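PDB 2EKL: D-3-phosphoglycerate dehydrogenase from Sulfolobus tokodaii, which probably catalyses the NAD-dependent oxidation of 3-phosphoglycerate that opens the route to serine, holding NAD in a Rossmann-type domain. Local coordinates for residues M298-Q301 with N302-A306; P33-S36 with K37-L41; I14-I17 with L18-T21; I159-A163 with M164-V168. All blocks are in the same frame, centred on the assembly; numbering follows the deposited sequence.

Contact 1: M298-Q301 with N302-A306; sequences MTTQ and NLLNA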
loop_
_atom_site.group_PDB
_atom_site.type_symbol
_atom_site.label_atom_id
_atom_site.label_comp_id
_atom_site.label_asym_id
_atom_site.label_seq_id
_atom_site.Cartn_x
_atom_site.Cartn_y
_atom_site.Cartn_z
ATOM N N MET A 298 11.989 10.817 22.135
ATOM C CA MET A 298 13.410 10.746 21.836
ATOM C C MET A 298 14.084 12.100 21.991
ATOM O O MET A 298 15.185 12.190 22.532
ATOM C CB MET A 298 13.625 10.226 20.417
ATOM C CG MET A 298 13.281 8.765 20.248
ATOM S SD MET A 298 13.706 8.190 18.601
ATOM C CE MET A 298 15.449 8.657 18.551
ATOM N N THR A 299 13.429 13.151 21.512
ATOM C CA THR A 299 13.999 14.484 21.622
ATOM C C THR A 299 14.103 14.841 23.103
ATOM O O THR A 299 15.091 15.428 23.541
ATOM C CB THR A 299 13.136 15.527 20.883
ATOM O OG1 THR A 299 13.081 15.198 19.488
ATOM C CG2 THR A 299 13.734 16.927 21.037
ATOM N N THR A 300 13.087 14.466 23.871
ATOM C CA THR A 300 13.080 14.737 25.308
ATOM C C THR A 300 14.185 13.952 26.014
ATOM O O THR A 300 14.932 14.504 26.827
ATOM C CB THR A 300 11.723 14.363 25.936
ATOM O OG1 THR A 300 10.695 15.160 25.340
ATOM C CG2 THR A 300 11.739 14.614 27.453
ATOM N N GLN A 301 14.302 12.667 25.702
ATOM C CA GLN A 301 15.327 11.852 26.340
ATOM C C GLN A 301 16.741 12.275 25.954
ATOM O O GLN A 301 17.643 12.290 26.800
ATOM C CB GLN A 301 15.123 10.372 26.018
ATOM C CG GLN A 301 15.999 9.466 26.872
ATOM C CD GLN A 301 15.897 9.802 28.355
ATOM O OE1 GLN A 301 14.825 9.703 28.955
ATOM N NE2 GLN A 301 17.017 10.211 28.950
ATOM N N ASN A 302 16.949 12.617 24.686
ATOM C CA ASN A 302 18.272 13.045 24.250
ATOM C C ASN A 302 18.628 14.390 24.872
ATOM O O ASN A 302 19.794 14.657 25.173
ATOM C CB ASN A 302 18.347 13.126 22.720
ATOM C CG ASN A 302 18.381 11.754 22.070
ATOM O OD1 ASN A 302 18.788 10.775 22.698
ATOM N ND2 ASN A 302 17.973 11.676 20.807
ATOM N N LEU A 303 17.620 15.235 25.069
ATOM C CA LEU A 303 17.844 16.537 25.684
ATOM C C LEU A 303 18.256 16.343 27.138
ATOM O O LEU A 303 19.181 16.999 27.625
ATOM C CB LEU A 303 16.573 17.389 25.616
ATOM C CG LEU A 303 16.615 18.728 26.358
ATOM C CD1 LEU A 303 17.803 19.545 25.877
ATOM C CD2 LEU A 303 15.305 19.481 26.130
ATOM N N LEU A 304 17.573 15.436 27.828
ATOM C CA LEU A 304 17.883 15.163 29.230
ATOM C C LEU A 304 19.292 14.599 29.390
ATOM O O LEU A 304 20.013 14.969 30.318
ATOM C CB LEU A 304 16.873 14.181 29.826
ATOM C CG LEU A 304 15.452 14.696 30.080
ATOM C CD1 LEU A 304 14.619 13.592 30.695
ATOM C CD2 LEU A 304 15.494 15.899 31.006
ATOM N N ASN A 305 19.684 13.702 28.488
ATOM C CA ASN A 305 21.017 13.115 28.560
ATOM C C ASN A 305 22.082 14.192 28.384
ATOM O O ASN A 305 23.092 14.201 29.096
ATOM C CB ASN A 305 21.197 12.037 27.490
ATOM C CG ASN A 305 22.521 11.301 27.628
ATOM O OD1 ASN A 305 22.783 10.654 28.646
ATOM N ND2 ASN A 305 23.366 11.402 26.609
ATOM N N ALA A 306 21.856 15.095 27.432
ATOM C CA ALA A 306 22.787 16.189 27.172
ATOM C C ALA A 306 22.870 17.106 28.391
ATOM O O ALA A 306 23.941 17.613 28.732
ATOM C CB ALA A 306 22.339 16.980 25.954
HETATM O O HOH W 1 19.823 9.872 25.627
#

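Contact 2: P33-S36 with K37-L41; sequences PEIS and KEELL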
loop_
_atom_site.group_PDB
_atom_site.type_symbol
_atom_site.label_atom_id
_atom_site.label_comp_id
_atom_site.label_asym_id
_atom_site.label_seq_id
_atom_site.Cartn_x
_atom_site.Cartn_y
_atom_site.Cartn_z
ATOM N N PRO A 33 5.583 29.689 21.566
ATOM C CA PRO A 33 5.318 29.014 20.293
ATOM C C PRO A 33 5.132 29.881 19.048
ATOM O O PRO A 33 5.154 29.366 17.937
ATOM C CB PRO A 33 4.088 28.165 20.606
ATOM C CG PRO A 33 3.366 28.994 21.609
ATOM C CD PRO A 33 4.488 29.438 22.520
ATOM N N GLU A 34 4.946 31.184 19.224
ATOM C CA GLU A 34 4.782 32.065 18.072
ATOM C C GLU A 34 5.674 33.300 18.130
ATOM O O GLU A 34 5.379 34.324 17.510
ATOM C CB GLU A 34 3.309 32.468 17.903
ATOM C CG GLU A 34 2.586 32.856 19.181
ATOM C CD GLU A 34 1.088 33.020 18.965
ATOM O OE1 GLU A 34 0.472 32.114 18.363
ATOM O OE2 GLU A 34 0.525 34.047 19.402
ATOM N N ILE A 35 6.780 33.188 18.864
ATOM C CA ILE A 35 7.735 34.287 18.994
ATOM C C ILE A 35 8.253 34.678 17.610
ATOM O O ILE A 35 8.600 33.817 16.799
ATOM C CB ILE A 35 8.938 33.885 19.891
ATOM C CG1 ILE A 35 9.882 35.079 20.065
ATOM C CG2 ILE A 35 9.685 32.709 19.276
ATOM C CD1 ILE A 35 11.075 34.793 20.973
ATOM N N SER A 36 8.299 35.978 17.343
ATOM C CA SER A 36 8.773 36.471 16.053
ATOM C C SER A 36 10.285 36.337 15.927
ATOM O O SER A 36 10.998 36.204 16.924
ATOM C CB SER A 36 8.382 37.938 15.871
ATOM O OG SER A 36 9.087 38.760 16.783
ATOM N N LYS A 37 10.769 36.374 14.693
ATOM C CA LYS A 37 12.188 36.350 14.334
ATOM C C LYS A 37 12.969 37.394 15.103
ATOM O O LYS A 37 14.051 37.156 15.624
ATOM C CB LYS A 37 12.336 36.599 12.834
ATOM C CG LYS A 37 11.322 37.591 12.293
ATOM C CD LYS A 37 11.877 39.009 12.249
ATOM C CE LYS A 37 10.841 40.029 12.717
ATOM N NZ LYS A 37 9.824 39.359 13.522
ATOM N N GLU A 38 12.394 38.591 15.095
ATOM C CA GLU A 38 13.046 39.742 15.702
ATOM C C GLU A 38 13.119 39.611 17.219
ATOM O O GLU A 38 14.174 39.829 17.814
ATOM C CB GLU A 38 12.313 41.028 15.306
ATOM C CG GLU A 38 12.848 42.289 15.974
ATOM C CD GLU A 38 12.408 43.558 15.264
ATOM O OE1 GLU A 38 11.348 43.540 14.606
ATOM O OE2 GLU A 38 13.119 44.580 15.372
ATOM N N GLU A 39 12.004 39.243 17.843
ATOM C CA GLU A 39 11.971 39.094 19.294
ATOM C C GLU A 39 12.914 37.981 19.744
ATOM O O GLU A 39 13.520 38.069 20.810
ATOM C CB GLU A 39 10.543 38.800 19.766
ATOM C CG GLU A 39 10.351 38.807 21.285
ATOM C CD GLU A 39 10.776 40.114 21.947
ATOM O OE1 GLU A 39 10.736 41.173 21.282
ATOM O OE2 GLU A 39 11.136 40.083 23.144
ATOM N N LEU A 40 13.045 36.938 18.927
ATOM C CA LEU A 40 13.930 35.826 19.257
ATOM C C LEU A 40 15.359 36.328 19.425
ATOM O O LEU A 40 16.031 36.010 20.407
ATOM C CB LEU A 40 13.889 34.760 18.161
ATOM C CG LEU A 40 14.856 33.584 18.327
ATOM C CD1 LEU A 40 14.557 32.832 19.622
ATOM C CD2 LEU A 40 14.736 32.661 17.131
ATOM N N LEU A 41 15.820 37.112 18.457
ATOM C CA LEU A 41 17.167 37.662 18.501
ATOM C C LEU A 41 17.363 38.557 19.720
ATOM O O LEU A 41 18.461 38.640 20.266
ATOM C CB LEU A 41 17.450 38.470 17.234
ATOM C CG LEU A 41 17.628 37.682 15.936
ATOM C CD1 LEU A 41 17.682 38.644 14.760
ATOM C CD2 LEU A 41 18.900 36.850 16.011
#

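Contact 3: I14-I17 with L18-T21; sequences IDEI and LIKT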
loop_
_atom_site.group_PDB
_atom_site.type_symbol
_atom_site.label_atom_id
_atom_site.label_comp_id
_atom_site.label_asym_id
_atom_site.label_seq_id
_atom_site.Cartn_x
_atom_site.Cartn_y
_atom_site.Cartn_z
ATOM N N ILE A 14 5.059 22.482 20.553
ATOM C CA ILE A 14 5.586 21.123 20.628
ATOM C C ILE A 14 4.801 20.233 21.582
ATOM O O ILE A 14 3.947 20.707 22.333
ATOM C CB ILE A 14 7.061 21.107 21.074
ATOM C CG1 ILE A 14 7.189 21.723 22.466
ATOM C CG2 ILE A 14 7.922 21.866 20.070
ATOM C CD1 ILE A 14 8.554 21.531 23.083
ATOM N N ASP A 15 5.104 18.939 21.542
ATOM C CA ASP A 15 4.445 17.960 22.396
ATOM C C ASP A 15 4.653 18.359 23.849
ATOM O O ASP A 15 5.772 18.651 24.265
ATOM C CB ASP A 15 5.031 16.571 22.149
ATOM C CG ASP A 15 4.181 15.466 22.747
ATOM O OD1 ASP A 15 3.963 15.470 23.976
ATOM O OD2 ASP A 15 3.732 14.590 21.982
ATOM N N GLU A 16 3.569 18.364 24.617
ATOM C CA GLU A 16 3.626 18.757 26.018
ATOM C C GLU A 16 4.516 17.865 26.883
ATOM O O GLU A 16 4.938 18.273 27.963
ATOM C CB GLU A 16 2.212 18.795 26.603
ATOM C CG GLU A 16 2.089 19.600 27.890
ATOM C CD GLU A 16 2.428 21.069 27.691
ATOM O OE1 GLU A 16 1.827 21.704 26.799
ATOM O OE2 GLU A 16 3.292 21.590 28.429
ATOM N N ILE A 17 4.808 16.657 26.413
ATOM C CA ILE A 17 5.648 15.744 27.183
ATOM C C ILE A 17 7.011 16.357 27.501
ATOM O O ILE A 17 7.495 16.261 28.631
ATOM C CB ILE A 17 5.863 14.405 26.437
ATOM C CG1 ILE A 17 6.729 13.464 27.281
ATOM C CG2 ILE A 17 6.534 14.654 25.097
ATOM C CD1 ILE A 17 6.135 13.116 28.630
ATOM N N LEU A 18 7.619 16.999 26.507
ATOM C CA LEU A 18 8.930 17.618 26.678
ATOM C C LEU A 18 8.873 18.789 27.654
ATOM O O LEU A 18 9.720 18.909 28.537
ATOM C CB LEU A 18 9.472 18.085 25.321
ATOM C CG LEU A 18 10.928 18.563 25.235
ATOM C CD1 LEU A 18 11.407 18.461 23.790
ATOM C CD2 LEU A 18 11.055 19.991 25.737
ATOM N N ILE A 19 7.872 19.648 27.495
ATOM C CA ILE A 19 7.725 20.802 28.370
ATOM C C ILE A 19 7.459 20.350 29.805
ATOM O O ILE A 19 8.056 20.865 30.751
ATOM C CB ILE A 19 6.562 21.703 27.909
ATOM C CG1 ILE A 19 6.810 22.176 26.476
ATOM C CG2 ILE A 19 6.433 22.900 28.839
ATOM C CD1 ILE A 19 5.684 23.027 25.909
ATOM N N LYS A 20 6.557 19.388 29.955
ATOM C CA LYS A 20 6.206 18.858 31.271
ATOM C C LYS A 20 7.430 18.262 31.960
ATOM O O LYS A 20 7.655 18.483 33.149
ATOM C CB LYS A 20 5.118 17.789 31.128
ATOM C CG LYS A 20 4.860 16.963 32.383
ATOM C CD LYS A 20 3.657 16.046 32.198
ATOM C CE LYS A 20 3.544 15.032 33.330
ATOM N NZ LYS A 20 3.442 15.687 34.663
ATOM N N THR A 21 8.224 17.514 31.201
ATOM C CA THR A 21 9.420 16.879 31.739
ATOM C C THR A 21 10.420 17.907 32.262
ATOM O O THR A 21 10.990 17.736 33.341
ATOM C CB THR A 21 10.086 15.985 30.668
ATOM O OG1 THR A 21 9.176 14.941 30.298
ATOM C CG2 THR A 21 11.366 15.359 31.204
#

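Contact 4: I159-A163 with M164-V168; sequences IIANA and MGMKV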
loop_
_atom_site.group_PDB
_atom_site.type_symbol
_atom_site.label_atom_id
_atom_site.label_comp_id
_atom_site.label_asym_id
_atom_site.label_seq_id
_atom_site.Cartn_x
_atom_site.Cartn_y
_atom_site.Cartn_z
ATOM N N ILE A 159 13.311 -5.801 2.951
ATOM C CA ILE A 159 12.835 -6.987 3.657
ATOM C C ILE A 159 11.376 -7.256 3.299
ATOM O O ILE A 159 10.981 -8.400 3.056
ATOM C CB ILE A 159 12.981 -6.800 5.186
ATOM C CG1 ILE A 159 14.470 -6.760 5.546
ATOM C CG2 ILE A 159 12.261 -7.919 5.934
ATOM C CD1 ILE A 159 14.751 -6.359 6.974
ATOM N N ILE A 160 10.578 -6.196 3.243
ATOM C CA ILE A 160 9.166 -6.335 2.915
ATOM C C ILE A 160 8.975 -6.734 1.454
ATOM O O ILE A 160 8.199 -7.639 1.151
ATOM C CB ILE A 160 8.399 -5.020 3.221
ATOM C CG1 ILE A 160 8.414 -4.765 4.734
ATOM C CG2 ILE A 160 6.962 -5.117 2.727
ATOM C CD1 ILE A 160 8.005 -3.351 5.139
ATOM N N ALA A 161 9.694 -6.079 0.548
ATOM C CA ALA A 161 9.565 -6.404 -0.870
ATOM C C ALA A 161 9.956 -7.860 -1.125
ATOM O O ALA A 161 9.347 -8.538 -1.953
ATOM C CB ALA A 161 10.432 -5.465 -1.705
ATOM N N ASN A 162 10.970 -8.342 -0.413
ATOM C CA ASN A 162 11.394 -9.728 -0.571
ATOM C C ASN A 162 10.252 -10.658 -0.163
ATOM O O ASN A 162 9.986 -11.667 -0.822
ATOM C CB ASN A 162 12.635 -10.011 0.282
ATOM C CG ASN A 162 13.033 -11.476 0.267
ATOM O OD1 ASN A 162 12.795 -12.210 1.232
ATOM N ND2 ASN A 162 13.625 -11.915 -0.837
ATOM N N ALA A 163 9.562 -10.306 0.921
ATOM C CA ALA A 163 8.450 -11.111 1.400
ATOM C C ALA A 163 7.292 -11.082 0.403
ATOM O O ALA A 163 6.475 -12.002 0.362
ATOM C CB ALA A 163 7.993 -10.611 2.776
ATOM N N MET A 164 7.232 -10.020 -0.400
ATOM C CA MET A 164 6.195 -9.881 -1.415
ATOM C C MET A 164 6.585 -10.674 -2.665
ATOM O O MET A 164 5.909 -10.612 -3.689
ATOM C CB MET A 164 6.001 -8.402 -1.775
ATOM C CG MET A 164 5.449 -7.560 -0.625
ATOM S SD MET A 164 5.352 -5.796 -1.048
ATOM C CE MET A 164 4.164 -5.820 -2.379
ATOM N N GLY A 165 7.687 -11.414 -2.575
ATOM C CA GLY A 165 8.121 -12.213 -3.710
ATOM C C GLY A 165 8.904 -11.465 -4.775
ATOM O O GLY A 165 9.063 -11.958 -5.895
ATOM N N MET A 166 9.389 -10.273 -4.440
ATOM C CA MET A 166 10.174 -9.490 -5.383
ATOM C C MET A 166 11.655 -9.808 -5.201
ATOM O O MET A 166 12.093 -10.182 -4.108
ATOM C CB MET A 166 9.955 -7.988 -5.160
ATOM C CG MET A 166 8.503 -7.546 -5.216
ATOM S SD MET A 166 8.330 -5.739 -5.178
ATOM C CE MET A 166 8.717 -5.376 -6.898
ATOM N N LYS A 167 12.420 -9.683 -6.280
ATOM C CA LYS A 167 13.854 -9.852 -6.193
ATOM C C LYS A 167 14.426 -8.544 -5.830
ATOM O O LYS A 167 14.181 -7.539 -6.476
ATOM C CB LYS A 167 14.418 -10.260 -7.550
ATOM C CG LYS A 167 13.859 -11.612 -7.964
ATOM C CD LYS A 167 14.554 -12.349 -9.117
ATOM C CE LYS A 167 13.689 -13.561 -9.516
ATOM N NZ LYS A 167 14.313 -14.330 -10.591
ATOM N N VAL A 168 15.193 -8.508 -4.750
ATOM C CA VAL A 168 15.735 -7.247 -4.270
ATOM C C VAL A 168 17.195 -6.970 -4.598
ATOM O O VAL A 168 18.079 -7.775 -4.294
ATOM C CB VAL A 168 15.558 -7.137 -2.736
ATOM C CG1 VAL A 168 16.003 -5.766 -2.252
ATOM C CG2 VAL A 168 14.105 -7.407 -2.360
HETATM O O HOH W 2 15.481 -10.830 -3.039
HETATM O O HOH W 3 11.631 -12.866 -2.990
#

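Contact 1: M298-Q301 with N302-A306
Gln301 and Leu304 meet one turn apart on helix 289-309, a regular alpha-helix near the end of the chain in which each backbone N-H here reaches the carbonyl four residues earlier. Gln301 starts with CG opposite its own N (chi1 -169°) and bends at the next bond, which carries amide NE2 to 4.1 Å from Leu304 CB; the two side chains cross at about a right angle. Leu304 is set differently, with CG beside its backbone N (chi1 -71°). This lays Leu304 CG 3.3 Å from Thr300 O, the same oxygen that accepts from Leu304 N at 3.0 Å. Thr300 turns its hydroxyl back to Ala296 O, and Thr299 does likewise to Val295 O, so both polar atoms are satisfied within the helix while the two threonines rest on Leu18 of helix 16-24. Leu303, also buried, packs on Ile71 of strand 71-74. The bond from Asn302 N to Met298 O is short, 2.8 Å, and fairly straight (162°). Both ends of the Asn302 amide are engaged: ND2 bonds to Tyr96 O, while OD1 accepts from a water 3.2 Å away.

Contact 2: P33-S36 with K37-L41
Ser36 and Glu39 form the cap of helix 37-43: Ser36 OG accepts from Glu39 N at 3.1 Å with an N-H...O angle of 161°. The serine is thus the N-cap, and its hydroxyl answers an amide of the first turn that has no preceding helical carbonyl to bond. With chi1 at 68°, OG stands between the backbone N and the carbonyl carbon, on the side from which Glu39 N can be reached. Ser36 also uses its main chain, since Leu40 N donates to Ser36 O at 3.0 Å and closes the first helical turn. A valine in its place is likely to leave Glu39 N without this acceptor and so weaken the hold on the helix start.

Beneath the polar cap lies an apolar clamp of the hydrophobic-staple kind, joining the residue before the N-cap to the fourth residue of the helix. Ile35 is extended, and its CD1 presses on Leu40 CA at 3.5 Å, a tight fit, and meets Leu40 CB at 4.0 Å. Its CG1 lies 3.8 Å from Glu39 CB, where the two side chains cross at about a right angle.

Further out, Arg55 NH2 bonds Ile35 O, and Thr11 touches both Ile35 and Leu40. The turn leads from edge strand 28-31 into helix 37-43, whose Leu41 packs on Asp61 and Val62 of helix 60-65.

Contact 3: I14-I17 with L18-T21
The peptide carbonyl of Ile17 is gripped by Thr21 from both faces of its plane: Thr21 OG1 donates to Ile17 O at 2.7 Å from one face, and Thr21 N reaches the same oxygen at 3.0 Å from the other. The second flat group, the Glu16 carboxylate, meets Ile19 through one oxygen, OE2 lying 3.3 Å from Ile19 CB; the bend at the middle of the Glu16 chain (chi2 63°) brings it alongside that residue, one turn on, and the two side chains cross at a slant. The third, the carboxylate of Asp15, receives Ile17 N on the anti lone pair of OD1 at 2.8 Å and 167°, in an Asx turn.

Asp15 is thereby the N-cap of helix 16-24, the helix of the beta-alpha-beta crossover between strands 7-10 and 28-31. Its first turn is drawn closed by a nearly linear bond from Lys20 N to Glu16 O, 2.8 Å long.

On the flank facing helix 289-309, Ile17 runs side by side with Thr21, CD1 being 3.9 Å from Thr21 OG1, and also touches Ala296. With an alanine here, Thr21 OG1 would probably lose the methyl lying beside it, and a gap would open toward Ala296. On the flank facing the sheet, Ile14 CD1 rests against two helix residues, 4.0 Å from Leu18 CD2 and 3.9 Å from Ile19 CG1, while Ile14 and Leu18 both lean on Val51 of strand 49-52.

Contact 4: I159-A163 with M164-V168
Met164 and Ile160 cross at a slant, the thioether SD of Met164 lying 4.2 Å from Ile160 CG2. Met164 holds CG beside its own N (chi1 -66°), which swings the chain back along the helix end so that CG sits 3.3 Å from Ile160 O. Met166 adopts much the same shape two residues on, but its SD goes to the methyl of Ala161, at 4.1 Å. Val168 comes at the helix from the strand, its CG2 4.0 Å from Asn162 CB. Beside the Val168 contact a water accepts from both Asn162 ND2 and Val168 N; ND2 also bonds to Asn184 OD1. The two methionines share Leu140 as a neighbour but otherwise diverge: Met164 packs on Met113 and Ile114 of helix 102-118 and on Ile160 of the second subunit, whereas Met166 lies on Ile145 of strand 144-148.

The backbone reverses here through two bonds, Met166 N to Ala161 O at 3.0 Å and Gly165 N to Asn162 O at 2.9 Å. Gly165 has positive phi (82°), where a side chain would jam against the preceding carbonyl. This is a Schellman motif that ends helix 152-163 and leads the chain into strand 167-171 in the first beta-alpha-beta unit of the Rossmann-type NAD-binding domain.

Overall arrangement
Contacts 1 and 3 belong to one interface: their centres are 12 Å apart, and helix 289-309 packs on helix 16-24 with Leu304 CD1 3.7 Å from Thr21 CG2. Contact 2 lies in the same lobe, about the five-stranded parallel sheet; its nearest atoms are about 6 Å from contact 3. Contact 4 is in the other lobe, its centre 36 Å from that of contact 1 and 49 Å from that of contact 2. The cofactor lies between the lobes: the side chain of Met298 is about 11 Å from NAD and that of Ile160 about 13 Å. Contact 4 alone of the four touches the second subunit.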